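Local atomic coordinates of outer membrane protein YopM (Yersinia pestis, PDB entry 1G9U), a protein that probably acts as a secreted leucine-rich-repeat effector that alters host cell physiology and promotes bacterial survival in host tissues. Residues 160-165 / 180-185; 240-245 / 257-262; 279-284 / 298-303. All blocks are in the same frame, centred on the assembly; numbering follows the deposited sequence.

Interaction 1: 160-165 / 180-185; sequences VDNNSL and AGNNQL
Asn-183 reaches across to the turn 160-165 and is held at both ends of its amide. Its CB sits 3.3 Å from Leu-165 O. CG lies anti to the carbonyl carbon of its own residue (chi1 -78°), which carries the amide in beside the backbone of 160-165. There OD1 accepts a hydrogen bond from Leu-165 N at 3.1 Å, in the carbonyl plane and on a lone pair. The same oxygen touches Asn-163 CB and Leu-165 CD1; the leucine side chain runs alongside the asparagine. At the other branch, ND2 donates to Val-160 O at 3.2 Å and, weakly, to Ala-180 O in its own turn. Val-160 O takes a second bond from Asn-163 ND2, and the two amides arrive from opposite faces of its plane.

This is the asparagine ladder of a leucine-rich repeat solenoid: LRR 5 stacks on LRR 6, and each buried asparagine ties its own coil to the one before. Asn-163 does the same toward Val-138 O and Leu-143 N, and Asn-205 continues the row toward Leu-185 N.

The backbones add Asn-162 N to Gly-181 O at 2.9 Å and Gln-184 N to Leu-165 O at 2.6 Å. Gly-181 N meets Asp-161 OD2 on its anti side, at 2.9 Å. On the apolar side, Val-160 CG2 packs on Ala-180 CB, and Leu-185 CD2 lies 4.0 Å from Leu-165 CB.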
loop_
_atom_site.group_PDB
_atom_site.type_symbol
_atom_site.label_atom_id
_atom_site.label_comp_id
_atom_site.label_asym_id
_atom_site.label_seq_id
_atom_site.Cartn_x
_atom_site.Cartn_y
_atom_site.Cartn_z
ATOM N N VAL A 160 10.862 21.623 20.721
ATOM C CA VAL A 160 11.967 20.662 20.842
ATOM C C VAL A 160 11.549 19.230 20.530
ATOM O O VAL A 160 11.983 18.214 21.111
ATOM C CB VAL A 160 12.461 20.796 22.286
ATOM C CG1 VAL A 160 12.958 22.200 22.523
ATOM C CG2 VAL A 160 11.317 20.520 23.244
ATOM N N ASP A 161 10.654 19.144 19.547
ATOM C CA ASP A 161 10.148 17.888 19.020
ATOM C C ASP A 161 11.253 16.925 18.580
ATOM O O ASP A 161 12.212 17.345 17.918
ATOM C CB ASP A 161 9.348 18.090 17.729
ATOM C CG ASP A 161 7.905 18.437 17.761
ATOM O OD1 ASP A 161 7.365 18.799 16.693
ATOM O OD2 ASP A 161 7.240 18.377 18.814
ATOM N N ASN A 162 11.116 15.629 18.857
ATOM C CA ASN A 162 12.117 14.697 18.320
ATOM C C ASN A 162 13.504 15.005 18.887
ATOM O O ASN A 162 14.409 15.411 18.167
ATOM C CB ASN A 162 12.193 14.704 16.787
ATOM C CG ASN A 162 10.845 14.542 16.123
ATOM O OD1 ASN A 162 10.034 13.710 16.553
ATOM N ND2 ASN A 162 10.508 15.328 15.106
ATOM N N ASN A 163 13.583 14.807 20.196
ATOM C CA ASN A 163 14.859 14.881 20.894
ATOM C C ASN A 163 14.869 13.696 21.845
ATOM O O ASN A 163 14.259 12.652 21.634
ATOM C CB ASN A 163 14.992 16.261 21.548
ATOM C CG ASN A 163 15.435 17.269 20.500
ATOM O OD1 ASN A 163 16.603 17.267 20.133
ATOM N ND2 ASN A 163 14.548 18.096 19.977
ATOM N N SER A 164 15.542 13.764 22.966
ATOM C CA SER A 164 15.571 12.618 23.866
ATOM C C SER A 164 15.380 13.165 25.261
ATOM O O SER A 164 16.187 12.921 26.134
ATOM C CB SER A 164 16.965 11.980 23.807
ATOM O OG SER A 164 17.197 11.730 22.431
ATOM N N LEU A 165 14.355 14.001 25.354
ATOM C CA LEU A 165 14.198 14.640 26.659
ATOM C C LEU A 165 13.351 13.706 27.524
ATOM O O LEU A 165 12.276 13.379 27.040
ATOM C CB LEU A 165 13.545 16.006 26.508
ATOM C CG LEU A 165 14.316 16.990 25.607
ATOM C CD1 LEU A 165 13.395 18.014 24.962
ATOM C CD2 LEU A 165 15.424 17.652 26.416
ATOM N N ALA A 180 6.617 19.409 22.183
ATOM C CA ALA A 180 7.713 18.625 22.775
ATOM C C ALA A 180 7.400 17.161 22.493
ATOM O O ALA A 180 7.614 16.234 23.266
ATOM C CB ALA A 180 7.753 18.939 24.250
ATOM N N GLY A 181 6.774 16.987 21.331
ATOM C CA GLY A 181 6.335 15.647 20.949
ATOM C C GLY A 181 7.535 14.779 20.678
ATOM O O GLY A 181 8.656 15.209 20.402
ATOM N N ASN A 182 7.280 13.481 20.799
ATOM C CA ASN A 182 8.356 12.567 20.461
ATOM C C ASN A 182 9.661 12.733 21.203
ATOM O O ASN A 182 10.731 12.820 20.598
ATOM C CB ASN A 182 8.627 12.671 18.938
ATOM C CG ASN A 182 8.830 11.206 18.519
ATOM O OD1 ASN A 182 9.834 10.794 17.954
ATOM N ND2 ASN A 182 7.838 10.381 18.867
ATOM N N ASN A 183 9.569 12.814 22.516
ATOM C CA ASN A 183 10.740 12.824 23.372
ATOM C C ASN A 183 10.529 11.621 24.282
ATOM O O ASN A 183 9.827 10.688 23.877
ATOM C CB ASN A 183 10.853 14.116 24.175
ATOM C CG ASN A 183 11.406 15.192 23.241
ATOM O OD1 ASN A 183 12.617 15.381 23.165
ATOM N ND2 ASN A 183 10.495 15.812 22.508
ATOM N N GLN A 184 11.018 11.639 25.505
ATOM C CA GLN A 184 10.686 10.481 26.323
ATOM C C GLN A 184 10.120 10.961 27.654
ATOM O O GLN A 184 10.614 10.438 28.666
ATOM C CB GLN A 184 11.909 9.639 26.678
ATOM C CG GLN A 184 12.673 9.160 25.447
ATOM C CD GLN A 184 14.137 9.207 25.864
ATOM O OE1 GLN A 184 14.781 10.236 25.655
ATOM N NE2 GLN A 184 14.560 8.127 26.506
ATOM N N LEU A 185 9.210 11.921 27.562
ATOM C CA LEU A 185 8.680 12.547 28.777
ATOM C C LEU A 185 7.741 11.645 29.557
ATOM O O LEU A 185 6.824 11.040 28.999
ATOM C CB LEU A 185 7.944 13.830 28.381
ATOM C CG LEU A 185 8.732 14.817 27.523
ATOM C CD1 LEU A 185 7.817 15.993 27.191
ATOM C CD2 LEU A 185 10.011 15.267 28.217
#

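Interaction 2: 240-245 / 257-262; sequences TTIYAD and PSLEAL
Thr-241 and Ile-242 pair in parallel with Ala-261 and Leu-262, and Ile-242 N bonds to Ala-261 O at 3.0 Å. Just before the strands, Thr-240 O accepts two backbone N-H groups. Ala-261 N comes nearly along the C=O axis at 2.9 Å, and Glu-260 N comes from a more bent angle at 2.8 Å.

The side chains divide between the two faces. On the buried face, Ile-242 touches two leucines. Its CG2 branch lies beside Leu-262, 3.9 Å from CD1, with both side chains pointing the same way. Its CD1 meets Leu-259 CD1, also at 3.9 Å, but here the chains cross at about a right angle. Leu-259 CG is anti to its backbone N (chi1 -163°), which helps to bring CD1 within 3.6 Å of Thr-240 C. At the partly exposed margin the side chains of Glu-260 and Thr-240 cross, and Thr-240 OG1 gives a weak hydrogen bond to Glu-260 OE2 at 3.3 Å. Thr-241 and Ala-261 share the other face.

Strand 219-221 adds Ile-220 to the apolar row, and strand 281-283 adds Leu-282. Short parallel strands with aliphatic residues stacked inward in register are the hallmark of the leucine-rich repeat solenoid, here where LRR 9 meets LRR 10.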
loop_
_atom_site.group_PDB
_atom_site.type_symbol
_atom_site.label_atom_id
_atom_site.label_comp_id
_atom_site.label_asym_id
_atom_site.label_seq_id
_atom_site.Cartn_x
_atom_site.Cartn_y
_atom_site.Cartn_z
ATOM N N THR A 240 -10.526 24.253 22.076
ATOM C CA THR A 240 -11.143 23.984 20.794
ATOM C C THR A 240 -10.714 22.718 20.087
ATOM O O THR A 240 -11.287 22.092 19.214
ATOM C CB THR A 240 -10.689 25.207 19.936
ATOM O OG1 THR A 240 -11.908 25.961 19.840
ATOM C CG2 THR A 240 -10.195 24.740 18.606
ATOM N N THR A 241 -9.554 22.241 20.527
ATOM C CA THR A 241 -8.983 21.067 19.930
ATOM C C THR A 241 -8.260 20.144 20.904
ATOM O O THR A 241 -7.412 20.611 21.666
ATOM C CB THR A 241 -7.977 21.502 18.837
ATOM O OG1 THR A 241 -8.687 22.323 17.898
ATOM C CG2 THR A 241 -7.396 20.289 18.107
ATOM N N ILE A 242 -8.661 18.868 20.806
ATOM C CA ILE A 242 -8.078 17.815 21.634
ATOM C C ILE A 242 -7.696 16.570 20.849
ATOM O O ILE A 242 -8.516 15.910 20.202
ATOM C CB ILE A 242 -9.036 17.423 22.767
ATOM C CG1 ILE A 242 -9.294 18.564 23.752
ATOM C CG2 ILE A 242 -8.509 16.219 23.520
ATOM C CD1 ILE A 242 -10.393 18.214 24.732
ATOM N N TYR A 243 -6.417 16.211 20.923
ATOM C CA TYR A 243 -5.946 14.942 20.371
ATOM C C TYR A 243 -5.389 14.136 21.552
ATOM O O TYR A 243 -4.502 14.592 22.272
ATOM C CB TYR A 243 -4.856 15.072 19.326
ATOM C CG TYR A 243 -5.382 15.513 17.989
ATOM C CD1 TYR A 243 -6.166 16.647 17.874
ATOM C CD2 TYR A 243 -5.086 14.791 16.842
ATOM C CE1 TYR A 243 -6.631 17.021 16.621
ATOM C CE2 TYR A 243 -5.546 15.157 15.589
ATOM C CZ TYR A 243 -6.325 16.293 15.497
ATOM O OH TYR A 243 -6.799 16.680 14.265
ATOM N N ALA A 244 -5.990 12.977 21.732
ATOM C CA ALA A 244 -5.646 12.022 22.754
ATOM C C ALA A 244 -5.802 10.613 22.172
ATOM O O ALA A 244 -6.063 9.698 22.957
ATOM C CB ALA A 244 -6.468 12.202 24.017
ATOM N N ASP A 245 -5.651 10.492 20.854
ATOM C CA ASP A 245 -5.658 9.202 20.212
ATOM C C ASP A 245 -4.556 8.301 20.783
ATOM O O ASP A 245 -3.526 8.778 21.276
ATOM C CB ASP A 245 -5.297 9.391 18.731
ATOM C CG ASP A 245 -4.040 10.220 18.567
ATOM O OD1 ASP A 245 -4.104 11.426 18.876
ATOM O OD2 ASP A 245 -2.996 9.696 18.124
ATOM N N PRO A 257 -16.889 23.296 26.647
ATOM C CA PRO A 257 -18.144 23.730 26.033
ATOM C C PRO A 257 -17.935 24.239 24.616
ATOM O O PRO A 257 -18.877 24.406 23.842
ATOM C CB PRO A 257 -18.652 24.837 26.963
ATOM C CG PRO A 257 -17.671 24.988 28.067
ATOM C CD PRO A 257 -16.494 24.084 27.832
ATOM N N SER A 258 -16.712 24.534 24.160
ATOM C CA SER A 258 -16.673 25.092 22.813
ATOM C C SER A 258 -15.797 24.256 21.902
ATOM O O SER A 258 -15.316 24.719 20.867
ATOM C CB SER A 258 -16.145 26.520 22.938
ATOM O OG SER A 258 -17.213 27.401 23.275
ATOM N N LEU A 259 -15.607 23.028 22.348
ATOM C CA LEU A 259 -14.801 22.103 21.594
ATOM C C LEU A 259 -15.176 22.029 20.124
ATOM O O LEU A 259 -16.333 21.921 19.727
ATOM C CB LEU A 259 -14.908 20.697 22.234
ATOM C CG LEU A 259 -13.784 19.735 21.771
ATOM C CD1 LEU A 259 -12.428 20.282 22.158
ATOM C CD2 LEU A 259 -14.025 18.341 22.290
ATOM N N GLU A 260 -14.132 22.052 19.275
ATOM C CA GLU A 260 -14.469 21.917 17.856
ATOM C C GLU A 260 -13.912 20.654 17.211
ATOM O O GLU A 260 -14.494 20.071 16.307
ATOM C CB GLU A 260 -13.887 23.090 17.101
ATOM C CG GLU A 260 -14.652 24.381 17.339
ATOM C CD GLU A 260 -13.880 25.584 16.807
ATOM O OE1 GLU A 260 -13.140 25.396 15.816
ATOM O OE2 GLU A 260 -13.968 26.710 17.356
ATOM N N ALA A 261 -12.744 20.192 17.640
ATOM C CA ALA A 261 -12.215 19.003 16.985
ATOM C C ALA A 261 -11.783 18.080 18.117
ATOM O O ALA A 261 -11.036 18.605 18.957
ATOM C CB ALA A 261 -11.053 19.364 16.074
ATOM N N LEU A 262 -12.271 16.847 18.073
ATOM C CA LEU A 262 -11.862 15.815 19.043
ATOM C C LEU A 262 -11.351 14.523 18.380
ATOM O O LEU A 262 -12.018 13.885 17.545
ATOM C CB LEU A 262 -12.978 15.534 20.042
ATOM C CG LEU A 262 -12.782 14.368 21.021
ATOM C CD1 LEU A 262 -11.828 14.715 22.146
ATOM C CD2 LEU A 262 -14.155 14.003 21.554
#

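Interaction 3: 279-284 / 298-303; sequences LTFLDV and NLYYLN
The side chains of Phe-281 and Tyr-301 cross at about a right angle on one face of the paired strands. Phe-281 CD1 lies 3.3 Å from Tyr-301 CB, and Tyr-301 CG sits at the Phe-281 edge, in the plane of its ring. Thr-280 OG1 sits over one face of the Tyr-300 ring, 3.0 Å from CD2, while donating a hydrogen bond to Asn-298 O at 3.1 Å. Phe-281 CZ lies at the edge of the same ring. The Tyr-300 hydroxyl bonds to Gln-57 of the third subunit, so this edge of the solenoid takes part in the tetramer.

The strands 281-283 and 301-303 run parallel, 2° apart, as neighbouring coils of a leucine-rich repeat solenoid do. Their backbones are laced by Asn-303 N to Leu-282 O at 3.1 Å and Val-284 N to Asn-303 O at 2.9 Å. On the inner face Leu-282 and Leu-302 lie side by side, CD2 to CD1 4.1 Å, and Leu-299 CD1 also approaches Leu-282 CB.

Asp-283 and Asn-303 also run alongside each other, with carboxylate and amide planes 42° apart. Each is steadied by a serine of its own coil: Ser-285 OG binds Asp-283 OD1, and Ser-305 OG binds Asn-303 OD1.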
loop_
_atom_site.group_PDB
_atom_site.type_symbol
_atom_site.label_atom_id
_atom_site.label_comp_id
_atom_site.label_asym_id
_atom_site.label_seq_id
_atom_site.Cartn_x
_atom_site.Cartn_y
_atom_site.Cartn_z
ATOM N N LEU A 279 -18.996 21.165 18.003
ATOM C CA LEU A 279 -18.057 20.161 17.513
ATOM C C LEU A 279 -18.201 20.002 16.008
ATOM O O LEU A 279 -19.319 19.926 15.498
ATOM C CB LEU A 279 -18.274 18.827 18.184
ATOM C CG LEU A 279 -17.058 17.892 18.160
ATOM C CD1 LEU A 279 -15.926 18.347 19.060
ATOM C CD2 LEU A 279 -17.570 16.520 18.597
ATOM N N THR A 280 -17.057 19.937 15.323
ATOM C CA THR A 280 -17.206 19.903 13.848
ATOM C C THR A 280 -16.361 18.824 13.204
ATOM O O THR A 280 -16.552 18.419 12.042
ATOM C CB THR A 280 -16.959 21.393 13.509
ATOM O OG1 THR A 280 -17.649 21.792 12.345
ATOM C CG2 THR A 280 -15.493 21.633 13.266
ATOM N N PHE A 281 -15.402 18.267 13.936
ATOM C CA PHE A 281 -14.470 17.206 13.650
ATOM C C PHE A 281 -14.376 16.222 14.824
ATOM O O PHE A 281 -13.968 16.574 15.933
ATOM C CB PHE A 281 -13.025 17.649 13.359
ATOM C CG PHE A 281 -13.034 18.520 12.105
ATOM C CD1 PHE A 281 -13.112 17.975 10.838
ATOM C CD2 PHE A 281 -12.935 19.896 12.239
ATOM C CE1 PHE A 281 -13.201 18.789 9.716
ATOM C CE2 PHE A 281 -13.103 20.735 11.159
ATOM C CZ PHE A 281 -13.195 20.165 9.901
ATOM N N LEU A 282 -14.768 14.983 14.515
ATOM C CA LEU A 282 -14.758 13.963 15.567
ATOM C C LEU A 282 -14.106 12.681 15.043
ATOM O O LEU A 282 -14.566 12.174 14.029
ATOM C CB LEU A 282 -16.161 13.615 16.019
ATOM C CG LEU A 282 -16.262 12.514 17.058
ATOM C CD1 LEU A 282 -15.563 12.825 18.375
ATOM C CD2 LEU A 282 -17.758 12.284 17.308
ATOM N N ASP A 283 -13.073 12.174 15.705
ATOM C CA ASP A 283 -12.486 10.901 15.256
ATOM C C ASP A 283 -12.629 9.919 16.424
ATOM O O ASP A 283 -11.960 10.200 17.423
ATOM C CB ASP A 283 -11.058 11.060 14.776
ATOM C CG ASP A 283 -10.448 9.841 14.112
ATOM O OD1 ASP A 283 -10.791 8.703 14.512
ATOM O OD2 ASP A 283 -9.651 10.008 13.170
ATOM N N VAL A 284 -13.516 8.928 16.312
ATOM C CA VAL A 284 -13.691 7.923 17.370
ATOM C C VAL A 284 -13.280 6.550 16.829
ATOM O O VAL A 284 -13.591 5.484 17.340
ATOM C CB VAL A 284 -15.080 7.919 18.015
ATOM C CG1 VAL A 284 -15.315 9.234 18.767
ATOM C CG2 VAL A 284 -16.279 7.679 17.109
ATOM N N ASN A 298 -23.732 20.508 13.589
ATOM C CA ASN A 298 -22.714 21.157 12.785
ATOM C C ASN A 298 -21.504 20.281 12.487
ATOM O O ASN A 298 -20.483 20.729 11.969
ATOM C CB ASN A 298 -22.119 22.378 13.524
ATOM C CG ASN A 298 -23.222 23.340 13.937
ATOM O OD1 ASN A 298 -24.101 23.573 13.108
ATOM N ND2 ASN A 298 -23.132 23.821 15.170
ATOM N N LEU A 299 -21.573 19.018 12.904
ATOM C CA LEU A 299 -20.420 18.158 12.629
ATOM C C LEU A 299 -20.156 18.087 11.130
ATOM O O LEU A 299 -21.044 17.870 10.289
ATOM C CB LEU A 299 -20.765 16.790 13.200
ATOM C CG LEU A 299 -19.604 15.801 13.245
ATOM C CD1 LEU A 299 -18.538 16.402 14.165
ATOM C CD2 LEU A 299 -20.092 14.419 13.649
ATOM N N TYR A 300 -18.910 18.331 10.720
ATOM C CA TYR A 300 -18.597 18.195 9.308
ATOM C C TYR A 300 -17.914 16.859 9.020
ATOM O O TYR A 300 -17.917 16.373 7.881
ATOM C CB TYR A 300 -17.590 19.241 8.821
ATOM C CG TYR A 300 -18.134 20.645 8.910
ATOM C CD1 TYR A 300 -19.454 20.897 8.533
ATOM C CD2 TYR A 300 -17.316 21.680 9.367
ATOM C CE1 TYR A 300 -19.943 22.182 8.622
ATOM C CE2 TYR A 300 -17.799 22.972 9.450
ATOM C CZ TYR A 300 -19.118 23.194 9.077
ATOM O OH TYR A 300 -19.601 24.478 9.132
ATOM N N TYR A 301 -17.187 16.340 10.018
ATOM C CA TYR A 301 -16.384 15.170 9.575
ATOM C C TYR A 301 -16.557 14.127 10.644
ATOM O O TYR A 301 -16.405 14.510 11.811
ATOM C CB TYR A 301 -14.959 15.635 9.453
ATOM C CG TYR A 301 -13.938 14.527 9.573
ATOM C CD1 TYR A 301 -13.588 13.840 8.419
ATOM C CD2 TYR A 301 -13.288 14.159 10.745
ATOM C CE1 TYR A 301 -12.652 12.824 8.446
ATOM C CE2 TYR A 301 -12.359 13.143 10.798
ATOM C CZ TYR A 301 -12.042 12.479 9.628
ATOM O OH TYR A 301 -11.128 11.459 9.648
ATOM N N LEU A 302 -16.828 12.916 10.224
ATOM C CA LEU A 302 -16.945 11.895 11.277
ATOM C C LEU A 302 -16.203 10.629 10.855
ATOM O O LEU A 302 -16.493 10.002 9.844
ATOM C CB LEU A 302 -18.401 11.604 11.565
ATOM C CG LEU A 302 -18.636 10.291 12.311
ATOM C CD1 LEU A 302 -18.073 10.362 13.720
ATOM C CD2 LEU A 302 -20.140 10.056 12.380
ATOM N N ASN A 303 -15.187 10.266 11.640
ATOM C CA ASN A 303 -14.406 9.069 11.355
ATOM C C ASN A 303 -14.683 8.075 12.471
ATOM O O ASN A 303 -14.262 8.186 13.613
ATOM C CB ASN A 303 -12.915 9.354 11.160
ATOM C CG ASN A 303 -12.143 8.074 10.844
ATOM O OD1 ASN A 303 -12.729 6.983 10.803
ATOM N ND2 ASN A 303 -10.821 8.167 10.703
#

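From the N terminus, the chain first closes interaction 1, where the turn after strand 157-159 meets the turn after strand 177-179, one repeat on, joining LRR 5 to LRR 6. Interaction 2 follows, closing the loop between strands 241-243 and 261-263. Interaction 3 then closes the next but one, between strands 281-283 and 301-303. The three come in series, and none nests or crosses. Interaction 1 stands apart, its centre about 23 Å from that of interaction 2 and 29 Å from that of interaction 3. Interactions 2 and 3 touch through adjacent strands 261-263 and 281-283, where Leu-262 probably bonds to Phe-281 and Asp-283. Together they join LRR 9 to LRR 12.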